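Local coordinates for protein Old Yellow Enzyme (Pichia, PDB 6AGZ) that probably catalyses the asymmetric reduction of the carbon-carbon double bond of enone compounds with its bound flavin mononucleotide, at residues F70-F75 and K165-N170; N170-A175 and D225-A230. All coordinates share one frame; numbering follows the deposited sequence.

Contact 1: F70-F75 and K165-N170; sequences FGAPQF and KKDYVN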
loop_
_atom_site.group_PDB
_atom_site.type_symbol
_atom_site.label_atom_id
_atom_site.label_comp_id
_atom_site.label_asym_id
_atom_site.label_seq_id
_atom_site.Cartn_x
_atom_site.Cartn_y
_atom_site.Cartn_z
ATOM N N PHE A 70 -19.509 -6.301 23.166
ATOM C CA PHE A 70 -18.823 -5.365 24.047
ATOM C C PHE A 70 -17.919 -6.113 25.020
ATOM O O PHE A 70 -18.341 -7.080 25.661
ATOM C CB PHE A 70 -19.841 -4.525 24.822
ATOM C CG PHE A 70 -20.811 -3.780 23.950
ATOM C CD1 PHE A 70 -20.385 -3.147 22.794
ATOM C CD2 PHE A 70 -22.155 -3.712 24.288
ATOM C CE1 PHE A 70 -21.280 -2.462 21.992
ATOM C CE2 PHE A 70 -23.054 -3.030 23.490
ATOM C CZ PHE A 70 -22.617 -2.404 22.341
ATOM N N GLY A 71 -16.668 -5.661 25.128
ATOM C CA GLY A 71 -15.756 -6.257 26.089
ATOM C C GLY A 71 -16.014 -5.818 27.513
ATOM O O GLY A 71 -15.700 -6.551 28.456
ATOM N N ALA A 72 -16.587 -4.634 27.691
ATOM C CA ALA A 72 -16.874 -4.081 29.008
ATOM C C ALA A 72 -17.976 -3.044 28.845
ATOM O O ALA A 72 -18.292 -2.639 27.720
ATOM C CB ALA A 72 -15.615 -3.460 29.639
ATOM N N PRO A 73 -18.604 -2.613 29.947
ATOM C CA PRO A 73 -19.617 -1.548 29.829
ATOM C C PRO A 73 -19.115 -0.299 29.122
ATOM O O PRO A 73 -19.860 0.301 28.338
ATOM C CB PRO A 73 -19.986 -1.269 31.290
ATOM C CG PRO A 73 -19.793 -2.576 31.965
ATOM C CD PRO A 73 -18.600 -3.213 31.295
ATOM N N GLN A 74 -17.867 0.107 29.369
ATOM C CA GLN A 74 -17.319 1.278 28.694
ATOM C C GLN A 74 -17.126 1.044 27.200
ATOM O O GLN A 74 -17.065 2.014 26.436
ATOM C CB GLN A 74 -15.993 1.683 29.346
ATOM C CG GLN A 74 -15.417 3.006 28.855
ATOM C CD GLN A 74 -16.316 4.188 29.166
ATOM O OE1 GLN A 74 -16.467 4.580 30.323
ATOM N NE2 GLN A 74 -16.917 4.763 28.131
ATOM N N PHE A 75 -17.048 -0.216 26.764
ATOM C CA PHE A 75 -16.916 -0.514 25.342
ATOM C C PHE A 75 -18.198 -0.249 24.562
ATOM O O PHE A 75 -18.149 -0.200 23.328
ATOM C CB PHE A 75 -16.491 -1.972 25.136
ATOM C CG PHE A 75 -15.019 -2.223 25.352
ATOM C CD1 PHE A 75 -14.283 -1.450 26.234
ATOM C CD2 PHE A 75 -14.375 -3.237 24.660
ATOM C CE1 PHE A 75 -12.933 -1.687 26.426
ATOM C CE2 PHE A 75 -13.027 -3.478 24.845
ATOM C CZ PHE A 75 -12.305 -2.703 25.729
ATOM N N LYS A 165 -6.992 -1.187 27.208
ATOM C CA LYS A 165 -6.152 -2.354 26.953
ATOM C C LYS A 165 -6.461 -3.482 27.933
ATOM O O LYS A 165 -6.698 -4.631 27.528
ATOM C CB LYS A 165 -4.679 -1.954 27.030
ATOM C CG LYS A 165 -4.321 -0.773 26.141
ATOM C CD LYS A 165 -3.124 -0.010 26.680
ATOM C CE LYS A 165 -1.830 -0.502 26.057
ATOM N NZ LYS A 165 -0.644 0.193 26.629
ATOM N N LYS A 166 -6.477 -3.166 29.233
ATOM C CA LYS A 166 -6.770 -4.185 30.237
ATOM C C LYS A 166 -8.142 -4.813 30.011
ATOM O O LYS A 166 -8.318 -6.024 30.190
ATOM C CB LYS A 166 -6.675 -3.581 31.638
ATOM C CG LYS A 166 -5.303 -3.021 31.975
ATOM C CD LYS A 166 -5.253 -2.475 33.393
ATOM C CE LYS A 166 -3.901 -1.844 33.691
ATOM N NZ LYS A 166 -3.920 -1.053 34.954
ATOM N N ASP A 167 -9.126 -4.004 29.607
ATOM C CA ASP A 167 -10.459 -4.534 29.341
ATOM C C ASP A 167 -10.452 -5.478 28.146
ATOM O O ASP A 167 -11.141 -6.505 28.158
ATOM C CB ASP A 167 -11.448 -3.390 29.110
ATOM C CG ASP A 167 -11.739 -2.602 30.371
ATOM O OD1 ASP A 167 -11.394 -3.084 31.471
ATOM O OD2 ASP A 167 -12.317 -1.500 30.262
ATOM N N TYR A 168 -9.692 -5.140 27.100
ATOM C CA TYR A 168 -9.544 -6.062 25.977
ATOM C C TYR A 168 -8.947 -7.387 26.431
ATOM O O TYR A 168 -9.401 -8.459 26.008
ATOM C CB TYR A 168 -8.677 -5.437 24.884
ATOM C CG TYR A 168 -9.443 -4.660 23.836
ATOM C CD1 TYR A 168 -9.412 -3.272 23.812
ATOM C CD2 TYR A 168 -10.188 -5.317 22.864
ATOM C CE1 TYR A 168 -10.105 -2.558 22.851
ATOM C CE2 TYR A 168 -10.886 -4.611 21.899
ATOM C CZ TYR A 168 -10.840 -3.232 21.897
ATOM O OH TYR A 168 -11.530 -2.525 20.940
ATOM N N VAL A 169 -7.927 -7.336 27.292
ATOM C CA VAL A 169 -7.310 -8.569 27.781
ATOM C C VAL A 169 -8.324 -9.399 28.562
ATOM O O VAL A 169 -8.445 -10.616 28.363
ATOM C CB VAL A 169 -6.067 -8.249 28.630
ATOM C CG1 VAL A 169 -5.508 -9.521 29.251
ATOM C CG2 VAL A 169 -5.016 -7.559 27.782
ATOM N N ASN A 170 -9.070 -8.750 29.460
ATOM C CA ASN A 170 -10.042 -9.472 30.278
ATOM C C ASN A 170 -11.140 -10.094 29.423
ATOM O O ASN A 170 -11.534 -11.247 29.646
ATOM C CB ASN A 170 -10.639 -8.533 31.326
ATOM C CG ASN A 170 -11.764 -9.176 32.114
ATOM O OD1 ASN A 170 -11.538 -10.087 32.910
ATOM N ND2 ASN A 170 -12.985 -8.699 31.899
HETATM O O HOH W 1 -13.216 -6.431 29.928
#
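Phe-75 drives an edge of its ring into one face of Tyr-168, an edge-to-face pair with the ring centroids 4.7 Å apart and the planes inclined at 53°. The atom in the middle of the target is Phe-75 CE2, which stands 3.5 Å above the plane of the Tyr-168 ring and over its centre. A short 3-10 turn at 73-75 presents the phenyl group, and with CG anti to the carbonyl carbon (chi1 -79°) it reaches out to the helix. On the other side of CZ, Phe-75 CE1 rests on Asp-167 CB, 3.5 Å away, so the ring is caught obliquely between two successive helical residues. This is the tight, buried half of the contact.

Around the carboxylate of Asp-167, a partly exposed residue, the packing becomes sparser and more polar. Ala-72 CB lies 3.9 Å from Asp-167 OD2, whereas OD1 is hydrogen-bonded to Gln-163 NE2, one turn back on its own helix. A water fills in for direct bonds between the segments: it donates to Gly-71 O (2.9 Å) and to Asp-167 O (2.7 Å) and accepts from Asn-170 ND2 (3.0 Å).

The case illustrates how a loop leaving a barrel strand, here 63-70, is seated on an outer helix. Phe-75 also bonds through its backbone to Leu-114, beyond strand 106-112, while Tyr-168 reaches Val-223 on helix 218-231.

Contact 2: N170-A175 and D225-A230; sequences NAAKNA and DLVIEA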
loop_
_atom_site.group_PDB
_atom_site.type_symbol
_atom_site.label_atom_id
_atom_site.label_comp_id
_atom_site.label_asym_id
_atom_site.label_seq_id
_atom_site.Cartn_x
_atom_site.Cartn_y
_atom_site.Cartn_z
ATOM N N ASN A 170 -9.070 -8.750 29.460
ATOM C CA ASN A 170 -10.042 -9.472 30.278
ATOM C C ASN A 170 -11.140 -10.094 29.423
ATOM O O ASN A 170 -11.534 -11.247 29.646
ATOM C CB ASN A 170 -10.639 -8.533 31.326
ATOM C CG ASN A 170 -11.764 -9.176 32.114
ATOM O OD1 ASN A 170 -11.538 -10.087 32.910
ATOM N ND2 ASN A 170 -12.985 -8.699 31.899
ATOM N N ALA A 171 -11.645 -9.349 28.436
ATOM C CA ALA A 171 -12.688 -9.888 27.567
ATOM C C ALA A 171 -12.164 -11.044 26.725
ATOM O O ALA A 171 -12.872 -12.036 26.513
ATOM C CB ALA A 171 -13.250 -8.784 26.674
ATOM N N ALA A 172 -10.924 -10.935 26.237
ATOM C CA ALA A 172 -10.340 -12.025 25.462
ATOM C C ALA A 172 -10.175 -13.279 26.311
ATOM O O ALA A 172 -10.436 -14.394 25.843
ATOM C CB ALA A 172 -8.999 -11.590 24.873
ATOM N N LYS A 173 -9.742 -13.117 27.565
ATOM C CA LYS A 173 -9.613 -14.271 28.451
ATOM C C LYS A 173 -10.972 -14.890 28.754
ATOM O O LYS A 173 -11.107 -16.120 28.773
ATOM C CB LYS A 173 -8.903 -13.864 29.743
ATOM C CG LYS A 173 -7.416 -13.599 29.573
ATOM C CD LYS A 173 -6.821 -12.953 30.813
ATOM C CE LYS A 173 -6.902 -13.873 32.021
ATOM N NZ LYS A 173 -6.059 -15.091 31.859
ATOM N N ASN A 174 -11.990 -14.057 28.994
ATOM C CA ASN A 174 -13.335 -14.583 29.212
ATOM C C ASN A 174 -13.827 -15.366 28.002
ATOM O O ASN A 174 -14.423 -16.440 28.147
ATOM C CB ASN A 174 -14.305 -13.446 29.534
ATOM C CG ASN A 174 -14.064 -12.838 30.899
ATOM O OD1 ASN A 174 -13.381 -13.422 31.740
ATOM N ND2 ASN A 174 -14.631 -11.661 31.129
ATOM N N ALA A 175 -13.586 -14.845 26.798
ATOM C CA ALA A 175 -14.061 -15.510 25.591
ATOM C C ALA A 175 -13.337 -16.832 25.365
ATOM O O ALA A 175 -13.967 -17.887 25.225
ATOM C CB ALA A 175 -13.890 -14.586 24.383
ATOM N N ASP A 225 -0.986 -7.141 20.859
ATOM C CA ASP A 225 0.130 -7.788 21.543
ATOM C C ASP A 225 -0.282 -8.303 22.916
ATOM O O ASP A 225 0.070 -9.427 23.294
ATOM C CB ASP A 225 1.307 -6.818 21.661
ATOM C CG ASP A 225 1.932 -6.497 20.318
ATOM O OD1 ASP A 225 1.737 -7.284 19.367
ATOM O OD2 ASP A 225 2.623 -5.461 20.212
ATOM N N LEU A 226 -1.035 -7.499 23.674
ATOM C CA LEU A 226 -1.486 -7.950 24.987
ATOM C C LEU A 226 -2.409 -9.159 24.873
ATOM O O LEU A 226 -2.298 -10.113 25.656
ATOM C CB LEU A 226 -2.178 -6.805 25.725
ATOM C CG LEU A 226 -1.249 -5.768 26.362
ATOM C CD1 LEU A 226 -2.024 -4.528 26.777
ATOM C CD2 LEU A 226 -0.523 -6.369 27.556
ATOM N N VAL A 227 -3.320 -9.145 23.897
ATOM C CA VAL A 227 -4.243 -10.265 23.727
ATOM C C VAL A 227 -3.495 -11.517 23.279
ATOM O O VAL A 227 -3.802 -12.630 23.723
ATOM C CB VAL A 227 -5.368 -9.884 22.748
ATOM C CG1 VAL A 227 -6.203 -11.101 22.386
ATOM C CG2 VAL A 227 -6.252 -8.807 23.357
ATOM N N ILE A 228 -2.503 -11.358 22.399
ATOM C CA ILE A 228 -1.692 -12.497 21.973
ATOM C C ILE A 228 -0.949 -13.091 23.161
ATOM O O ILE A 228 -0.892 -14.316 23.328
ATOM C CB ILE A 228 -0.721 -12.081 20.851
ATOM C CG1 ILE A 228 -1.468 -11.894 19.530
ATOM C CG2 ILE A 228 0.389 -13.110 20.687
ATOM C CD1 ILE A 228 -0.576 -11.445 18.392
ATOM N N GLU A 229 -0.373 -12.235 24.009
ATOM C CA GLU A 229 0.270 -12.731 25.221
ATOM C C GLU A 229 -0.732 -13.425 26.135
ATOM O O GLU A 229 -0.376 -14.378 26.839
ATOM C CB GLU A 229 0.966 -11.583 25.952
ATOM C CG GLU A 229 1.510 -11.949 27.325
ATOM C CD GLU A 229 2.446 -10.897 27.885
ATOM O OE1 GLU A 229 3.649 -11.194 28.039
ATOM O OE2 GLU A 229 1.981 -9.772 28.166
ATOM N N ALA A 230 -1.992 -12.985 26.120
ATOM C CA ALA A 230 -2.987 -13.568 27.014
ATOM C C ALA A 230 -3.424 -14.952 26.543
ATOM O O ALA A 230 -3.402 -15.916 27.318
ATOM C CB ALA A 230 -4.192 -12.635 27.134
#
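Ala-172 and Lys-173 meet Val-227 and Ala-230 without a flat group between them: no ring, amide or carboxylate offers a face or an edge to the other segment. Two of the planar groups on these helices have partners elsewhere: the amide of Asn-174 donates through ND2 to Ile-84 O, and the carboxylate of Asp-225 forms a salt bridge with Arg-272. What remains is purely aliphatic packing between two neighbouring outer helices of a TIM barrel, each the helical link of a beta-alpha-beta crossover: helix 158-179 leads into strand 183-187, and helix 218-231 carries the chain on from there to strand 236-240.

The inner pair is buried. Val-227 presents both of its methyl groups to a single one, CG1 approaching Ala-172 CB at 3.8 Å and CG2 standing at 4.2 Å from the same atom. With CG1 anti to the backbone N (chi1 171°), the valine fork straddles the alanine instead of meeting it with one branch. The small alanine lets the backbones come near, the CA atoms of Ala-172 and Val-227 being 6.6 Å apart. Each helix also faces the barrel wall, Ala-171 and Ala-175 touching strand 106-112 and Val-227 touching Val-236 of strand 236-240.

One turn along helix 218-231 from Val-227, Ala-230 turns its methyl group toward the facing helix, and Lys-173 forms the margin of the contact. That methyl packs against the aliphatic root of the partly exposed lysine, so a charged residue serves here through its hydrocarbon portion. Lys-173 CG is 4.2 Å from Ala-230 CB, while beyond it the chain bends at chi3 and chi4 (64° and 66°) and brings NZ back to a hydrogen bond with Gln-177 OE1 on its own helix.

Overall arrangement
From the N terminus, the chain builds the second barrel strand, 63-70, and at once enters the loop whose return contact comes 90 residues later: contact 1 closes when helix 158-179 arrives. Contact 2 opens on that same helix and closes some 50 residues on, after strand 183-187, when helix 218-231 is laid down. The two therefore follow in series, neither nested nor crossed, with Asn-170 as their common residue and centres 10 Å apart. Direct packing also joins them, through Gly-71 against Ala-171 and through Val-169 against Leu-226 and Ala-230. Helix 158-179 thus stands between a strand-end loop and the next helix around the barrel.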